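Long-range contacts in beta-glucosidase (PDB 6JXG), which probably hydrolyses terminal, non-reducing beta-D-glucosyl residues, releasing beta-D-glucose, as a secreted glycoside hydrolase family 3 enzyme of cellulose breakdown: residues T81-L86 against F653-L658; E630-Y635 against G664-N669. All blocks are in the same frame, centred on the assembly; numbering follows the deposited sequence.

Interaction 1: residues T81-L86 against F653-L658; sequences TWDISL and FDKISL
A tight turn at T81-D83, leading into helix 84-100, meets F653 and K655 of strand 649-658, and the two backbones come nearest at the CA atoms of D83 and K655, 6.3 Å apart. W82 has positive phi (49°) at the turn. T81 OG1, also hydrogen-bonded to T78 O, accepts from D83 N, closing an ST turn, and D83 then takes the N-cap position, its OD1 receiving weak bonds from S85 N and L86 N.

F653 and K655, two apart on the strand, both point their side chains at this turn. The six-membered ring of W82 presents its edge to the face of F653 in a T-shaped stack, planes at 86°, with W82 CE3 3.6 Å from F653 CB. I84 CG2 touches F653 CE2 at 4.1 Å. The indole N-H is paired separately, W82 NE1 donating to K528 O.

K655 suits its place by length: CG lies anti to the backbone N (chi1 -172°), the extended chain passes D83 CB, and K655 NZ donates to T81 O at 2.7 Å. The ammonium meets that oxygen in the carbonyl plane, on a lone pair. It also bonds S526 OG, and a water links it to D83 OD2. With 4.8 Å between K655 NZ and D83 OD2, the opposite charges probably attract without direct contact and may help keep both ionised where the fibronectin type III-like domain meets the N-terminal domain.

Interaction 2: residues E630-Y635 against G664-N669; sequences EVAQLY and GTVTFN
F668 CG stands anti to its carbonyl carbon and beside the backbone N (chi1 -45°), which carries the ring from strand 663-671 across to strand 628-637. There the backbone of L634 sets CB over the ring, and CG, anti to the backbone N, carries CD1 beside the ring's stem. L634 CB lies 4.0 Å from the centroid of the F668 ring and 12° off the normal, a CH-pi contact over the middle of one face. L634 CD1 reaches back to F668 CB at 3.8 Å, so leucine grips both the ring and its root.

The far end of the ring meets A632. A632 CB lies at the ring's edge, in plane, 3.8 Å from F668 CZ, while the carbonyl oxygen A632 O approaches F668 CE1 at 3.5 Å. The same methyl touches V666 CG2 at 3.8 Å. Alanine's single methyl suits a place where valine and phenylalanine converge, and the flat phenylalanine can offer a face to one residue and an edge to another.

No hydrogen bond joins the two segments, because they belong to different sheets: this is the interior of a beta sandwich, as expected of a fibronectin type III-like domain. Strand 628-637 lies in a four-stranded sheet and strand 663-671 at the margin of a three-stranded one; the short axes approach to 8.3 Å and run in roughly the same direction, 37° apart. Alternation along each strand turns A632 and L634, and V666 and F668, into the gap between the sheets.

On the other side of strand 628-637, Q633 and Y635 are tied together, Y635 OH donating to Q633 OE1 at 2.5 Å. Q633 NE2 in turn donates to G574 O and, weakly, to V631 O.

How the interactions relate
The centres of interactions 1 and 2 lie about 9 Å apart, and strand 628-637, half of interaction 2, also reaches interaction 1 through V631, whose CG1 lies 3.5 Å from W82 CB, while A632 and L634 face the sandwich interior. Strand 649-658 is its antiparallel neighbour, and I656 O probably accepts a hydrogen bond from E630 N at 2.8 Å. D654 alternates with F653 and K655 and points away from the turn; its OD2 probably accepts from T667 N at 2.9 Å, tying strand 649-658 to the opposite sheet. One sheet thus docks on the N-terminal domain with one face and on its partner sheet with the other.

Interaction 1: residues T81-L86 against F653-L658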
loop_
_atom_site.group_PDB
_atom_site.type_symbol
_atom_site.label_atom_id
_atom_site.label_comp_id
_atom_site.label_asym_id
_atom_site.label_seq_id
_atom_site.Cartn_x
_atom_site.Cartn_y
_atom_site.Cartn_z
ATOM N N THR A 81 -2.796 -3.734 -9.559
ATOM C CA THR A 81 -2.276 -4.514 -10.675
ATOM C C THR A 81 -2.341 -5.967 -10.467
ATOM O O THR A 81 -2.255 -6.695 -11.455
ATOM C CB THR A 81 -0.777 -4.222 -10.945
ATOM O OG1 THR A 81 0.002 -4.799 -9.861
ATOM C CG2 THR A 81 -0.586 -2.721 -11.093
ATOM N N TRP A 82 -2.399 -6.390 -9.188
ATOM C CA TRP A 82 -2.349 -7.778 -8.765
ATOM C C TRP A 82 -1.162 -8.526 -9.449
ATOM O O TRP A 82 -1.268 -9.714 -9.786
ATOM C CB TRP A 82 -3.652 -8.516 -9.074
ATOM C CG TRP A 82 -4.813 -8.051 -8.320
ATOM C CD1 TRP A 82 -5.417 -6.825 -8.427
ATOM C CD2 TRP A 82 -5.611 -8.808 -7.382
ATOM N NE1 TRP A 82 -6.491 -6.741 -7.548
ATOM C CE2 TRP A 82 -6.642 -7.935 -6.901
ATOM C CE3 TRP A 82 -5.551 -10.110 -6.880
ATOM C CZ2 TRP A 82 -7.594 -8.331 -5.972
ATOM C CZ3 TRP A 82 -6.528 -10.511 -5.960
ATOM C CH2 TRP A 82 -7.528 -9.610 -5.524
ATOM N N ASP A 83 -0.082 -7.773 -9.717
ATOM C CA ASP A 83 1.053 -8.278 -10.557
ATOM C C ASP A 83 2.342 -8.273 -9.729
ATOM O O ASP A 83 2.938 -7.249 -9.577
ATOM C CB ASP A 83 1.159 -7.458 -11.839
ATOM C CG ASP A 83 2.208 -8.026 -12.791
ATOM O OD1 ASP A 83 3.063 -8.792 -12.292
ATOM O OD2 ASP A 83 2.080 -7.776 -13.986
ATOM N N ILE A 84 2.703 -9.407 -9.105
ATOM C CA ILE A 84 3.871 -9.390 -8.233
ATOM C C ILE A 84 5.182 -8.948 -8.878
ATOM O O ILE A 84 6.072 -8.473 -8.187
ATOM C CB ILE A 84 4.098 -10.741 -7.505
ATOM C CG1 ILE A 84 4.298 -11.879 -8.491
ATOM C CG2 ILE A 84 2.999 -10.915 -6.503
ATOM C CD1 ILE A 84 4.484 -13.270 -7.899
ATOM N N SER A 85 5.283 -9.134 -10.190
ATOM C CA SER A 85 6.437 -8.714 -10.937
ATOM C C SER A 85 6.532 -7.209 -10.996
ATOM O O SER A 85 7.614 -6.651 -10.792
ATOM C CB SER A 85 6.424 -9.288 -12.317
ATOM O OG SER A 85 7.688 -8.981 -12.922
ATOM N N LEU A 86 5.402 -6.519 -11.190
ATOM C CA LEU A 86 5.436 -5.059 -11.203
ATOM C C LEU A 86 5.674 -4.536 -9.804
ATOM O O LEU A 86 6.321 -3.509 -9.641
ATOM C CB LEU A 86 4.122 -4.499 -11.760
ATOM C CG LEU A 86 3.967 -4.717 -13.247
ATOM C CD1 LEU A 86 2.620 -4.181 -13.684
ATOM C CD2 LEU A 86 5.129 -4.084 -14.042
ATOM N N PHE A 653 -3.442 -15.634 -6.035
ATOM C CA PHE A 653 -3.794 -14.943 -7.259
ATOM C C PHE A 653 -2.684 -15.112 -8.226
ATOM O O PHE A 653 -1.511 -15.267 -7.814
ATOM C CB PHE A 653 -4.122 -13.453 -7.003
ATOM C CG PHE A 653 -3.003 -12.659 -6.360
ATOM C CD1 PHE A 653 -2.842 -12.643 -4.989
ATOM C CD2 PHE A 653 -2.126 -11.917 -7.134
ATOM C CE1 PHE A 653 -1.798 -11.951 -4.418
ATOM C CE2 PHE A 653 -1.104 -11.173 -6.586
ATOM C CZ PHE A 653 -0.948 -11.150 -5.194
ATOM N N ASP A 654 -2.991 -15.066 -9.498
ATOM C CA ASP A 654 -1.975 -15.292 -10.539
ATOM C C ASP A 654 -2.458 -14.588 -11.802
ATOM O O ASP A 654 -3.565 -14.803 -12.249
ATOM C CB ASP A 654 -1.798 -16.820 -10.757
ATOM C CG ASP A 654 -0.604 -17.170 -11.659
ATOM O OD1 ASP A 654 0.269 -16.254 -11.867
ATOM O OD2 ASP A 654 -0.566 -18.332 -12.163
ATOM N N LYS A 655 -1.626 -13.743 -12.409
ATOM C CA LYS A 655 -2.071 -12.918 -13.507
ATOM C C LYS A 655 -1.507 -13.515 -14.813
ATOM O O LYS A 655 -0.286 -13.686 -14.910
ATOM C CB LYS A 655 -1.584 -11.477 -13.284
ATOM C CG LYS A 655 -2.162 -10.442 -14.287
ATOM C CD LYS A 655 -1.906 -9.025 -13.854
ATOM C CE LYS A 655 -2.828 -8.017 -14.542
ATOM N NZ LYS A 655 -2.547 -6.618 -14.141
ATOM N N ILE A 656 -2.361 -13.805 -15.788
ATOM C CA ILE A 656 -1.934 -14.476 -17.008
ATOM C C ILE A 656 -2.331 -13.698 -18.230
ATOM O O ILE A 656 -3.449 -13.227 -18.376
ATOM C CB ILE A 656 -2.491 -15.916 -17.072
ATOM C CG1 ILE A 656 -1.953 -16.678 -18.263
ATOM C CG2 ILE A 656 -4.004 -15.962 -17.022
ATOM C CD1 ILE A 656 -2.224 -18.176 -18.195
ATOM N N SER A 657 -1.362 -13.536 -19.090
ATOM C CA SER A 657 -1.566 -12.798 -20.314
ATOM C C SER A 657 -1.815 -13.773 -21.465
ATOM O O SER A 657 -1.088 -14.719 -21.617
ATOM C CB SER A 657 -0.357 -11.875 -20.538
ATOM O OG SER A 657 -0.579 -11.355 -21.805
ATOM N N LEU A 658 -2.900 -13.576 -22.219
ATOM C CA LEU A 658 -3.319 -14.511 -23.264
ATOM C C LEU A 658 -3.782 -13.841 -24.550
ATOM O O LEU A 658 -4.560 -12.825 -24.506
ATOM C CB LEU A 658 -4.454 -15.384 -22.780
ATOM C CG LEU A 658 -4.100 -16.309 -21.602
ATOM C CD1 LEU A 658 -5.398 -16.903 -21.057
ATOM C CD2 LEU A 658 -3.112 -17.411 -22.058
HETATM O O HOH W 1 0.121 -6.358 -15.165
#

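Interaction 2: residues E630-Y635 against G664-N669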
loop_
_atom_site.group_PDB
_atom_site.type_symbol
_atom_site.label_atom_id
_atom_site.label_comp_id
_atom_site.label_asym_id
_atom_site.label_seq_id
_atom_site.Cartn_x
_atom_site.Cartn_y
_atom_site.Cartn_z
ATOM N N GLU A 630 -5.716 -11.763 -17.490
ATOM C CA GLU A 630 -6.703 -12.053 -16.446
ATOM C C GLU A 630 -6.020 -12.314 -15.111
ATOM O O GLU A 630 -4.984 -12.991 -15.052
ATOM C CB GLU A 630 -7.518 -13.275 -16.870
ATOM C CG GLU A 630 -8.388 -13.894 -15.792
ATOM C CD GLU A 630 -9.597 -13.060 -15.429
ATOM O OE1 GLU A 630 -10.683 -13.662 -15.126
ATOM O OE2 GLU A 630 -9.451 -11.824 -15.395
ATOM N N VAL A 631 -6.607 -11.799 -14.032
ATOM C CA VAL A 631 -6.146 -12.055 -12.675
ATOM C C VAL A 631 -7.036 -13.145 -12.092
ATOM O O VAL A 631 -8.151 -12.886 -11.662
ATOM C CB VAL A 631 -6.179 -10.783 -11.765
ATOM C CG1 VAL A 631 -5.692 -11.084 -10.346
ATOM C CG2 VAL A 631 -5.334 -9.708 -12.343
ATOM N N ALA A 632 -6.566 -14.403 -12.183
ATOM C CA ALA A 632 -7.281 -15.507 -11.525
ATOM C C ALA A 632 -7.058 -15.440 -10.028
ATOM O O ALA A 632 -5.956 -15.163 -9.584
ATOM C CB ALA A 632 -6.810 -16.800 -12.047
ATOM N N GLN A 633 -8.086 -15.753 -9.260
ATOM C CA GLN A 633 -8.111 -15.590 -7.810
ATOM C C GLN A 633 -8.581 -16.864 -7.179
ATOM O O GLN A 633 -9.494 -17.513 -7.733
ATOM C CB GLN A 633 -9.022 -14.470 -7.376
ATOM C CG GLN A 633 -8.568 -13.150 -7.966
ATOM C CD GLN A 633 -9.642 -12.098 -8.024
ATOM O OE1 GLN A 633 -10.403 -11.915 -7.084
ATOM N NE2 GLN A 633 -9.684 -11.374 -9.126
ATOM N N LEU A 634 -7.973 -17.175 -6.029
ATOM C CA LEU A 634 -8.331 -18.303 -5.184
ATOM C C LEU A 634 -8.765 -17.817 -3.832
ATOM O O LEU A 634 -7.980 -17.140 -3.142
ATOM C CB LEU A 634 -7.102 -19.172 -4.928
ATOM C CG LEU A 634 -7.168 -20.618 -4.469
ATOM C CD1 LEU A 634 -6.057 -21.071 -3.569
ATOM C CD2 LEU A 634 -8.493 -21.235 -4.185
ATOM N N TYR A 635 -9.968 -18.232 -3.428
ATOM C CA TYR A 635 -10.598 -17.960 -2.127
ATOM C C TYR A 635 -10.842 -19.333 -1.431
ATOM O O TYR A 635 -11.172 -20.385 -2.083
ATOM C CB TYR A 635 -11.920 -17.186 -2.272
ATOM C CG TYR A 635 -11.744 -15.807 -2.884
ATOM C CD1 TYR A 635 -11.578 -14.691 -2.093
ATOM C CD2 TYR A 635 -11.646 -15.649 -4.261
ATOM C CE1 TYR A 635 -11.379 -13.426 -2.666
ATOM C CE2 TYR A 635 -11.441 -14.388 -4.835
ATOM C CZ TYR A 635 -11.260 -13.292 -4.027
ATOM O OH TYR A 635 -11.041 -12.067 -4.637
ATOM N N GLY A 664 -3.828 -21.016 -20.924
ATOM C CA GLY A 664 -2.644 -21.190 -20.048
ATOM C C GLY A 664 -3.035 -21.713 -18.694
ATOM O O GLY A 664 -4.205 -21.784 -18.366
ATOM N N THR A 665 -2.042 -22.081 -17.905
ATOM C CA THR A 665 -2.284 -22.528 -16.546
ATOM C C THR A 665 -1.970 -21.464 -15.485
ATOM O O THR A 665 -0.954 -20.796 -15.571
ATOM C CB THR A 665 -1.469 -23.749 -16.286
ATOM O OG1 THR A 665 -1.939 -24.807 -17.169
ATOM C CG2 THR A 665 -1.630 -24.191 -14.862
ATOM N N VAL A 666 -2.871 -21.290 -14.542
ATOM C CA VAL A 666 -2.637 -20.482 -13.328
ATOM C C VAL A 666 -2.368 -21.386 -12.173
ATOM O O VAL A 666 -2.897 -22.447 -12.106
ATOM C CB VAL A 666 -3.776 -19.456 -13.054
ATOM C CG1 VAL A 666 -3.788 -18.493 -14.188
ATOM C CG2 VAL A 666 -5.112 -20.117 -12.881
ATOM N N THR A 667 -1.519 -20.931 -11.261
ATOM C CA THR A 667 -1.018 -21.757 -10.169
ATOM C C THR A 667 -1.069 -20.989 -8.894
ATOM O O THR A 667 -0.650 -19.808 -8.871
ATOM C CB THR A 667 0.418 -22.180 -10.494
ATOM O OG1 THR A 667 0.345 -23.071 -11.616
ATOM C CG2 THR A 667 1.074 -22.836 -9.350
ATOM N N PHE A 668 -1.608 -21.619 -7.853
ATOM C CA PHE A 668 -1.670 -20.995 -6.540
ATOM C C PHE A 668 -0.958 -21.912 -5.557
ATOM O O PHE A 668 -1.476 -22.973 -5.288
ATOM C CB PHE A 668 -3.138 -20.773 -6.060
ATOM C CG PHE A 668 -4.035 -20.195 -7.126
ATOM C CD1 PHE A 668 -3.869 -18.853 -7.545
ATOM C CD2 PHE A 668 -4.945 -20.987 -7.794
ATOM C CE1 PHE A 668 -4.715 -18.278 -8.511
ATOM C CE2 PHE A 668 -5.741 -20.428 -8.839
ATOM C CZ PHE A 668 -5.640 -19.061 -9.178
ATOM N N ASN A 669 0.181 -21.472 -5.007
ATOM C CA ASN A 669 0.882 -22.225 -3.945
ATOM C C ASN A 669 0.485 -21.757 -2.550
ATOM O O ASN A 669 0.544 -20.544 -2.233
ATOM C CB ASN A 669 2.380 -22.098 -4.173
ATOM C CG ASN A 669 2.808 -22.699 -5.481
ATOM O OD1 ASN A 669 2.472 -23.861 -5.787
ATOM N ND2 ASN A 669 3.517 -21.919 -6.290
#